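Local atomic coordinates of triacylglycerol lipase (Clostridium botulinum, PDB entry 5AH1), a protein that hydrolyses ester bonds as an alpha/beta-hydrolase of the triacylglycerol lipase class, and also cleaves synthetic polyesters. Residues Thr226-Asn231 and Thr424-Ile429. Residues are numbered along the deposited sequence; the frame is centred on the assembly and turned at random. Where two conformers were deposited one is given.
Sequences TISTPN and TDHMDI. With K (potassium ion), chain C.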
loop_
_atom_site.group_PDB
_atom_site.type_symbol
_atom_site.label_atom_id
_atom_site.label_comp_id
_atom_site.label_asym_id
_atom_site.label_seq_id
_atom_site.Cartn_x
_atom_site.Cartn_y
_atom_site.Cartn_z
ATOM N N THR A 226 7.828 3.510 1.465
ATOM C CA THR A 226 7.065 2.358 0.986
ATOM C C THR A 226 7.517 1.118 1.742
ATOM O O THR A 226 8.700 0.947 2.022
ATOM C CB THR A 226 7.167 2.165 -0.559
ATOM O OG1 THR A 226 8.458 1.671 -0.942
ATOM C CG2 THR A 226 6.883 3.453 -1.286
ATOM N N ILE A 227 6.547 0.284 2.118
ATOM C CA ILE A 227 6.787 -0.936 2.875
ATOM C C ILE A 227 6.038 -2.056 2.154
ATOM O O ILE A 227 4.822 -2.009 2.027
ATOM C CB ILE A 227 6.292 -0.814 4.338
ATOM C CG1 ILE A 227 6.919 0.385 5.052
ATOM C CG2 ILE A 227 6.576 -2.114 5.085
ATOM C CD1 ILE A 227 6.393 0.562 6.484
ATOM N N SER A 228 6.783 -3.044 1.674
ATOM C CA SER A 228 6.195 -4.183 0.959
ATOM C C SER A 228 5.436 -3.754 -0.296
ATOM O O SER A 228 4.441 -4.371 -0.694
ATOM C CB SER A 228 5.243 -4.964 1.868
ATOM O OG SER A 228 5.801 -5.202 3.152
ATOM N N THR A 229 5.906 -2.692 -0.929
ATOM C CA THR A 229 5.151 -2.069 -2.011
ATOM C C THR A 229 5.515 -2.654 -3.383
ATOM O O THR A 229 6.698 -2.824 -3.688
ATOM C CB THR A 229 5.389 -0.550 -2.022
ATOM O OG1 THR A 229 4.810 -0.000 -0.841
ATOM C CG2 THR A 229 4.782 0.149 -3.249
ATOM N N PRO A 230 4.499 -2.944 -4.211
ATOM C CA PRO A 230 4.759 -3.364 -5.595
ATOM C C PRO A 230 5.146 -2.171 -6.471
ATOM O O PRO A 230 4.392 -1.722 -7.325
ATOM C CB PRO A 230 3.427 -3.960 -6.024
ATOM C CG PRO A 230 2.411 -3.159 -5.258
ATOM C CD PRO A 230 3.054 -2.907 -3.911
ATOM N N ASN A 231 6.330 -1.620 -6.232
ATOM C CA ASN A 231 6.755 -0.463 -7.000
ATOM C C ASN A 231 6.938 -0.781 -8.493
ATOM O O ASN A 231 6.790 0.109 -9.338
ATOM C CB ASN A 231 8.025 0.150 -6.410
ATOM C CG ASN A 231 7.759 1.002 -5.167
ATOM O OD1 ASN A 231 6.950 1.923 -5.203
ATOM N ND2 ASN A 231 8.470 0.714 -4.079
ATOM N N THR A 424 9.704 -12.373 7.093
ATOM C CA THR A 424 8.570 -11.525 7.422
ATOM C C THR A 424 7.644 -11.490 6.229
ATOM O O THR A 424 8.038 -11.041 5.153
ATOM C CB THR A 424 9.052 -10.106 7.756
ATOM O OG1 THR A 424 9.962 -10.165 8.860
ATOM C CG2 THR A 424 7.891 -9.198 8.103
ATOM N N ASP A 425 6.425 -11.990 6.393
ATOM C CA ASP A 425 5.481 -11.988 5.280
ATOM C C ASP A 425 4.803 -10.642 5.099
ATOM O O ASP A 425 4.964 -9.729 5.900
ATOM C CB ASP A 425 4.493 -13.179 5.312
ATOM C CG ASP A 425 3.349 -13.054 6.320
ATOM O OD1 ASP A 425 2.761 -11.975 6.524
ATOM O OD2 ASP A 425 2.990 -14.112 6.876
ATOM N N HIS A 426 4.027 -10.555 4.022
ATOM C CA HIS A 426 3.438 -9.311 3.585
ATOM C C HIS A 426 2.627 -8.595 4.665
ATOM O O HIS A 426 2.661 -7.377 4.741
ATOM C CB HIS A 426 2.543 -9.601 2.379
ATOM C CG HIS A 426 2.151 -8.375 1.617
ATOM N ND1 HIS A 426 3.048 -7.657 0.859
ATOM C CD2 HIS A 426 0.964 -7.742 1.485
ATOM C CE1 HIS A 426 2.429 -6.635 0.294
ATOM N NE2 HIS A 426 1.160 -6.667 0.655
ATOM N N MET A 427 1.887 -9.364 5.462
ATOM C CA MET A 427 0.999 -8.796 6.472
ATOM C C MET A 427 1.691 -8.681 7.844
ATOM O O MET A 427 1.321 -7.828 8.662
ATOM C CB MET A 427 -0.299 -9.614 6.562
ATOM C CG MET A 427 -1.128 -9.572 5.286
ATOM S SD MET A 427 -2.851 -10.073 5.505
ATOM C CE MET A 427 -2.686 -11.723 6.171
ATOM N N ASP A 428 2.694 -9.522 8.095
ATOM C CA ASP A 428 3.406 -9.508 9.378
ATOM C C ASP A 428 3.940 -8.121 9.712
ATOM O O ASP A 428 3.985 -7.726 10.885
ATOM C CB ASP A 428 4.616 -10.437 9.342
ATOM C CG ASP A 428 4.254 -11.917 9.325
ATOM O OD1 ASP A 428 3.128 -12.283 9.746
ATOM O OD2 ASP A 428 5.111 -12.725 8.889
ATOM N N ILE A 429 4.399 -7.393 8.699
ATOM C CA ILE A 429 5.041 -6.100 8.925
ATOM C C ILE A 429 4.062 -5.020 9.386
ATOM O O ILE A 429 4.484 -3.987 9.908
ATOM C CB ILE A 429 5.850 -5.640 7.668
ATOM C CG1 ILE A 429 6.712 -4.393 7.944
ATOM C CG2 ILE A 429 4.903 -5.429 6.461
ATOM C CD1 ILE A 429 7.707 -4.542 9.097
HETATM K K K C . 3.690 -14.725 9.168
HETATM O O HOH W 1 3.440 -17.075 9.762
HETATM O O HOH W 2 1.304 -14.955 9.594
HETATM O O HOH W 3 3.898 -14.338 11.687
#
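At the probable active site of this alpha/beta-hydrolase, H426 lies against S228, just past the end of strand 221-227. H426 hydrogen-bonds through ND1 to D384 and touches S182, the serine of a GxSxG sequence that is probably the nucleophile elbow, an arrangement consistent with the histidine of a Ser-His-Asp triad. Its ring carbon CE1 lies 3.2 Å from S228 O, which sits at the ring edge near its plane, so the polarised C-H faces a carbonyl oxygen. S228 CB packs 3.6 Å from H426 ND1. With CG anti to the backbone N (chi1 -165°), the imidazole swings across to the serine although the CB of H426 does not point there.

S228, whose backbone turns with positive phi (60°) as the strand ends, is small enough for this tight place and polar enough to bond through OG to T333, while OG lies 3.4 Å from I429 CG2. Beside it, the branched side chains of I227 and I429 meet at an oblique angle, CG2 of I227 being 3.7 Å from CG1 of I429, an apolar pairing fit for this buried spot.

Behind the histidine the chain is shaped by its own aspartates. D425 OD1 accepts from M427 N, an Asx turn, which a second bond from D428 N extends to an Asx motif, while D428 OD2 receives the D425 N-H from above the carboxylate plane. The carboxylates also bind potassium, D425 through OD2 (2.5 Å) and D428 through both oxygens; three waters and P351 O complete the site. This probably steadies the backbone carrying H426.

H181, at the end of strand 176-181, bonds to H426 O and touches I227, S228 and I429. W331 flanks I227 from strand 327-331, so that strand 221-227 is held between its two parallel neighbours.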